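Local coordinates for geranylgeranyl pyrophosphate synthase (Corynebacterium glutamicum, PDB 3LK5) that probably condenses allylic and isopentenyl diphosphates into longer prenyl diphosphates for isoprenoid biosynthesis, with magnesium as cofactor, at the interface of chains A and B. Numbering follows the deposited sequence. Chains: chain A/B, Geranylgeranyl pyrophosphate synthase.

Contact 1: the interface of chains A and B. Residues chain A 107, 111, 191-192, 195; chain B 146-147, 149-150, 153.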
loop_
_atom_site.group_PDB
_atom_site.type_symbol
_atom_site.label_atom_id
_atom_site.label_comp_id
_atom_site.label_asym_id
_atom_site.label_seq_id
_atom_site.Cartn_x
_atom_site.Cartn_y
_atom_site.Cartn_z
ATOM N N HIS A 107 3.983 6.291 -6.687
ATOM C CA HIS A 107 2.685 6.098 -7.334
ATOM C C HIS A 107 2.163 7.335 -8.095
ATOM O O HIS A 107 1.616 7.191 -9.210
ATOM C CB HIS A 107 1.657 5.580 -6.312
ATOM C CG HIS A 107 1.881 4.152 -5.929
ATOM N ND1 HIS A 107 1.036 3.463 -5.078
ATOM C CD2 HIS A 107 2.834 3.264 -6.318
ATOM C CE1 HIS A 107 1.468 2.216 -4.961
ATOM N NE2 HIS A 107 2.542 2.062 -5.716
ATOM N N ILE A 111 1.059 7.892 -12.058
ATOM C CA ILE A 111 -0.218 8.559 -12.292
ATOM C C ILE A 111 -0.068 9.804 -13.196
ATOM O O ILE A 111 -0.866 10.014 -14.113
ATOM C CB ILE A 111 -0.885 8.917 -10.935
ATOM C CG1 ILE A 111 -1.441 7.649 -10.259
ATOM C CG2 ILE A 111 -1.948 9.984 -11.111
ATOM C CD1 ILE A 111 -1.723 7.784 -8.769
ATOM N N GLN A 191 -6.014 12.336 -3.000
ATOM C CA GLN A 191 -5.500 11.998 -4.334
ATOM C C GLN A 191 -6.545 11.507 -5.329
ATOM O O GLN A 191 -6.490 11.843 -6.542
ATOM C CB GLN A 191 -4.380 10.996 -4.226
ATOM C CG GLN A 191 -3.320 11.515 -3.324
ATOM C CD GLN A 191 -1.941 11.173 -3.774
ATOM O OE1 GLN A 191 -0.974 11.880 -3.414
ATOM N NE2 GLN A 191 -1.796 10.073 -4.523
ATOM N N LEU A 192 -7.494 10.722 -4.830
ATOM C CA LEU A 192 -8.590 10.275 -5.685
ATOM C C LEU A 192 -9.394 11.476 -6.195
ATOM O O LEU A 192 -9.778 11.519 -7.370
ATOM C CB LEU A 192 -9.521 9.286 -4.957
ATOM C CG LEU A 192 -8.950 7.867 -4.886
ATOM C CD1 LEU A 192 -9.668 7.023 -3.799
ATOM C CD2 LEU A 192 -9.033 7.220 -6.270
ATOM N N ILE A 195 -7.250 13.353 -8.929
ATOM C CA ILE A 195 -7.290 12.588 -10.180
ATOM C C ILE A 195 -8.561 12.875 -10.964
ATOM O O ILE A 195 -8.530 13.014 -12.204
ATOM C CB ILE A 195 -7.205 11.034 -9.912
ATOM C CG1 ILE A 195 -5.822 10.652 -9.431
ATOM C CG2 ILE A 195 -7.547 10.211 -11.164
ATOM C CD1 ILE A 195 -4.744 11.324 -10.166
ATOM N N SER B 146 -4.921 5.241 -13.056
ATOM C CA SER B 146 -4.736 6.081 -11.871
ATOM C C SER B 146 -5.673 5.709 -10.737
ATOM O O SER B 146 -5.254 5.615 -9.580
ATOM C CB SER B 146 -4.914 7.563 -12.215
ATOM O OG SER B 146 -3.989 7.940 -13.214
ATOM N N VAL B 147 -6.951 5.540 -11.053
ATOM C CA VAL B 147 -7.931 5.169 -10.024
ATOM C C VAL B 147 -7.572 3.819 -9.470
ATOM O O VAL B 147 -7.703 3.609 -8.265
ATOM C CB VAL B 147 -9.397 5.192 -10.545
ATOM C CG1 VAL B 147 -10.375 4.650 -9.495
ATOM C CG2 VAL B 147 -9.787 6.620 -10.951
ATOM N N ILE B 149 -4.550 2.330 -9.236
ATOM C CA ILE B 149 -3.395 2.358 -8.347
ATOM C C ILE B 149 -3.855 2.824 -6.959
ATOM O O ILE B 149 -3.520 2.183 -5.945
ATOM C CB ILE B 149 -2.248 3.256 -8.892
ATOM C CG1 ILE B 149 -1.601 2.593 -10.122
ATOM C CG2 ILE B 149 -1.172 3.444 -7.841
ATOM C CD1 ILE B 149 -0.647 3.496 -10.826
ATOM N N LEU B 150 -4.650 3.897 -6.924
ATOM C CA LEU B 150 -5.027 4.508 -5.635
ATOM C C LEU B 150 -6.060 3.629 -4.912
ATOM O O LEU B 150 -6.039 3.532 -3.672
ATOM C CB LEU B 150 -5.551 5.941 -5.817
ATOM C CG LEU B 150 -4.537 6.920 -6.380
ATOM C CD1 LEU B 150 -5.231 8.214 -6.732
ATOM C CD2 LEU B 150 -3.449 7.168 -5.306
ATOM N N ASP B 153 -4.172 1.066 -3.259
ATOM C CA ASP B 153 -3.489 1.604 -2.076
ATOM C C ASP B 153 -4.472 1.751 -0.910
ATOM O O ASP B 153 -4.124 1.473 0.234
ATOM C CB ASP B 153 -2.854 2.963 -2.369
ATOM C CG ASP B 153 -1.682 2.891 -3.351
ATOM O OD1 ASP B 153 -1.161 1.790 -3.619
ATOM O OD2 ASP B 153 -1.233 3.989 -3.820
#
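A:His107 meets B:Asp153 tip to tip, on the helical dimer face of this trans-isoprenyl diphosphate synthase. The histidine directly precedes the first aspartate-rich motif, DDxxD, and A:Ile111 lies inside it. A:His107 CG is anti to the carbonyl carbon (chi1 -73°), which carries the ring out to B:Asp153. Ring nitrogen ND1 of A:His107 donates a hydrogen bond to carboxylate OD2 of B:Asp153, 2.6 Å away. The bond is fairly straight, 162° at the hydrogen. OD2 takes it on its syn lone pair and lies in the ring plane. Ring and carboxylate are nearly coplanar, 10° apart. OD1 of B:Asp153 is 3.1 Å from ND1 of A:His107. The pairing should limit rotation of the ring. Methyl CG2 of B:Ile149 sits over the ring face of A:His107, 3.9 Å from its centroid, in a CH-pi contact.

The dense part is centred on B:Leu150, against which A:Ile111, A:Gln191, A:Leu192 and A:Ile195 pack. CD1 of B:Leu150 packs on CG1 of A:Ile195 at 3.7 Å. CB of B:Leu150 meets CD2 of A:Leu192 at 3.7 Å, and these two leucines run past each other in opposite directions. A:Ile111 crosses at about a right angle, its CD1 3.8 Å from CG of B:Leu150. The amide NE2 of A:Gln191 lies beside methyl CD2.

Packing is looser at B:Val147, towards the start of helix 144-164. There B:Val147 CG2 comes no nearer than 4.2 Å, to CG2 of A:Ile195. B:Ser146 OG lies against methyl CG2 of A:Ile111 at 3.6 Å.

Contact 2: the interface of chains A and B. Residues chain A 103, 153, 156-157, 160, 188; chain B 153, 156-157, 160, 188.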
loop_
_atom_site.group_PDB
_atom_site.type_symbol
_atom_site.label_atom_id
_atom_site.label_comp_id
_atom_site.label_asym_id
_atom_site.label_seq_id
_atom_site.Cartn_x
_atom_site.Cartn_y
_atom_site.Cartn_z
ATOM N N CYS A 103 5.907 6.085 -1.069
ATOM C CA CYS A 103 4.854 5.430 -1.871
ATOM C C CYS A 103 4.059 6.472 -2.645
ATOM O O CYS A 103 3.790 6.299 -3.835
ATOM C CB CYS A 103 3.888 4.625 -0.992
ATOM S SG CYS A 103 2.579 3.763 -1.976
ATOM N N ASP A 153 4.384 -0.142 -3.150
ATOM C CA ASP A 153 3.631 -0.986 -2.213
ATOM C C ASP A 153 4.538 -1.465 -1.075
ATOM O O ASP A 153 4.114 -1.518 0.075
ATOM C CB ASP A 153 3.030 -2.201 -2.919
ATOM C CG ASP A 153 1.923 -1.844 -3.915
ATOM O OD1 ASP A 153 1.410 -0.707 -3.894
ATOM O OD2 ASP A 153 1.515 -2.760 -4.702
ATOM N N LEU A 156 4.858 1.243 1.395
ATOM C CA LEU A 156 3.671 1.405 2.238
ATOM C C LEU A 156 3.576 0.357 3.341
ATOM O O LEU A 156 3.241 0.697 4.497
ATOM C CB LEU A 156 2.387 1.478 1.364
ATOM C CG LEU A 156 1.058 1.720 2.083
ATOM C CD1 LEU A 156 1.077 3.050 2.904
ATOM C CD2 LEU A 156 -0.049 1.799 0.991
ATOM N N VAL A 157 3.882 -0.904 3.024
ATOM C CA VAL A 157 3.912 -1.940 4.061
ATOM C C VAL A 157 5.040 -1.689 5.073
ATOM O O VAL A 157 4.858 -1.903 6.269
ATOM C CB VAL A 157 3.887 -3.449 3.528
ATOM C CG1 VAL A 157 2.648 -3.685 2.645
ATOM C CG2 VAL A 157 5.105 -3.839 2.852
ATOM N N GLU A 160 4.087 0.902 7.722
ATOM C CA GLU A 160 3.294 0.299 8.790
ATOM C C GLU A 160 4.211 -0.484 9.713
ATOM O O GLU A 160 4.052 -0.408 10.913
ATOM C CB GLU A 160 2.200 -0.669 8.238
ATOM C CG GLU A 160 1.450 -0.052 7.062
ATOM C CD GLU A 160 0.270 0.890 7.430
ATOM O OE1 GLU A 160 0.068 1.097 8.706
ATOM O OE2 GLU A 160 -0.459 1.362 6.418
ATOM N N ILE A 188 -5.012 9.340 0.535
ATOM C CA ILE A 188 -5.455 8.589 -0.637
ATOM C C ILE A 188 -6.799 9.156 -1.147
ATOM O O ILE A 188 -7.001 9.308 -2.382
ATOM C CB ILE A 188 -5.504 7.053 -0.356
ATOM C CG1 ILE A 188 -4.155 6.557 0.189
ATOM C CG2 ILE A 188 -5.978 6.249 -1.670
ATOM C CD1 ILE A 188 -4.135 5.110 0.634
ATOM N N ASP B 153 -4.172 1.066 -3.259
ATOM C CA ASP B 153 -3.489 1.604 -2.076
ATOM C C ASP B 153 -4.472 1.751 -0.910
ATOM O O ASP B 153 -4.124 1.473 0.234
ATOM C CB ASP B 153 -2.854 2.963 -2.369
ATOM C CG ASP B 153 -1.682 2.891 -3.351
ATOM O OD1 ASP B 153 -1.161 1.790 -3.619
ATOM O OD2 ASP B 153 -1.233 3.989 -3.820
ATOM N N LEU B 156 -4.926 -1.540 0.670
ATOM C CA LEU B 156 -3.795 -1.945 1.508
ATOM C C LEU B 156 -3.782 -1.252 2.866
ATOM O O LEU B 156 -3.519 -1.907 3.898
ATOM C CB LEU B 156 -2.457 -1.780 0.734
ATOM C CG LEU B 156 -1.174 -2.228 1.440
ATOM C CD1 LEU B 156 -1.234 -3.735 1.849
ATOM C CD2 LEU B 156 0.002 -2.005 0.444
ATOM N N VAL B 157 -4.078 0.050 2.898
ATOM C CA VAL B 157 -4.185 0.752 4.181
ATOM C C VAL B 157 -5.374 0.236 5.006
ATOM O O VAL B 157 -5.272 0.103 6.222
ATOM C CB VAL B 157 -4.140 2.349 4.098
ATOM C CG1 VAL B 157 -2.848 2.813 3.400
ATOM C CG2 VAL B 157 -5.315 2.926 3.482
ATOM N N GLU B 160 -4.570 -3.006 6.872
ATOM C CA GLU B 160 -3.853 -2.736 8.115
ATOM C C GLU B 160 -4.836 -2.237 9.161
ATOM O O GLU B 160 -4.754 -2.650 10.299
ATOM C CB GLU B 160 -2.736 -1.662 7.931
ATOM C CG GLU B 160 -1.905 -1.929 6.681
ATOM C CD GLU B 160 -0.742 -2.948 6.843
ATOM O OE1 GLU B 160 -0.622 -3.508 8.019
ATOM O OE2 GLU B 160 0.054 -3.122 5.788
ATOM N N ILE B 188 5.054 -9.158 -1.798
ATOM C CA ILE B 188 5.565 -8.111 -2.680
ATOM C C ILE B 188 6.944 -8.524 -3.241
ATOM O O ILE B 188 7.228 -8.322 -4.453
ATOM C CB ILE B 188 5.582 -6.717 -1.974
ATOM C CG1 ILE B 188 4.195 -6.382 -1.399
ATOM C CG2 ILE B 188 6.132 -5.579 -2.974
ATOM C CD1 ILE B 188 4.133 -5.120 -0.566
#
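A:Glu160 and B:Glu160 lie across the two-fold axis, where helix 144-164 of each chain packs on its twin. This helix pair belongs to the all-helical core of the FPP/GGPP synthase family. The glutamate can be followed outward in A:Glu160. CB of A:Glu160 is 4.0 Å from the carboxylate carbon CD of B:Glu160. CG of A:Glu160 packs more closely, 3.6 Å from CD of B:Glu160, and also touches OE2. The chain then bends sharply (chi2 -84°), which turns the carboxylate over the partner's side chain instead of straight out from the helix. There CD rests on B:Glu160 CG. At the tip, OE2 of A:Glu160 lies 3.6 Å from CG of B:Glu160, and OE1 faces CB. The two carboxylates stack, planes 21° apart, and each also lies against the other glutamate's CG. The OE2 atoms of A:Glu160 and B:Glu160 stay 4.6 Å apart and make no bond. Two like charges so near might favour uptake of a proton.

One turn earlier the side-chain contacts are apolar. A:Leu156 and B:Leu156 meet tip to tip, CD2 to CD2 at 3.8 Å. The same A:Leu156 CD2 touches CG1 of B:Val157 at 3.8 Å, and the two side chains cross at about a right angle. A:Val157 reaches outward to B:Ile188 on helix 170-199, with CG2 of A:Val157 3.8 Å from CD1 of B:Ile188. The extended tip of A:Ile188 also lies against the backbone carbonyl of B:Asp153. This seats helix 170-199 against the partner's helix.

At the other end A:Asp153 and B:Asp153 approach through their OD1 atoms, 3.6 Å apart and too far to bond. Their carboxylate planes are turned 87° to each other.

Contact 1 and contact 2 have C-alpha centres about 13 Å apart and share B:Asp153. Helices 87-111, 144-164 and 170-199 take part in both. Contact 2 spans the two-fold axis, whereas contact 1 lies to one side and has a twin with the chains exchanged. The shared aspartate connects the axial helix pair to the residue just before the DDxxD motif. Two of that motif's aspartates, A:Asp108 and A:Asp112, bind magnesium in this protein, though none is bound to them here. The interface may thus help position the metal-binding helices of each subunit. A dimer is usual in this family, and the deposited pair fits that arrangement.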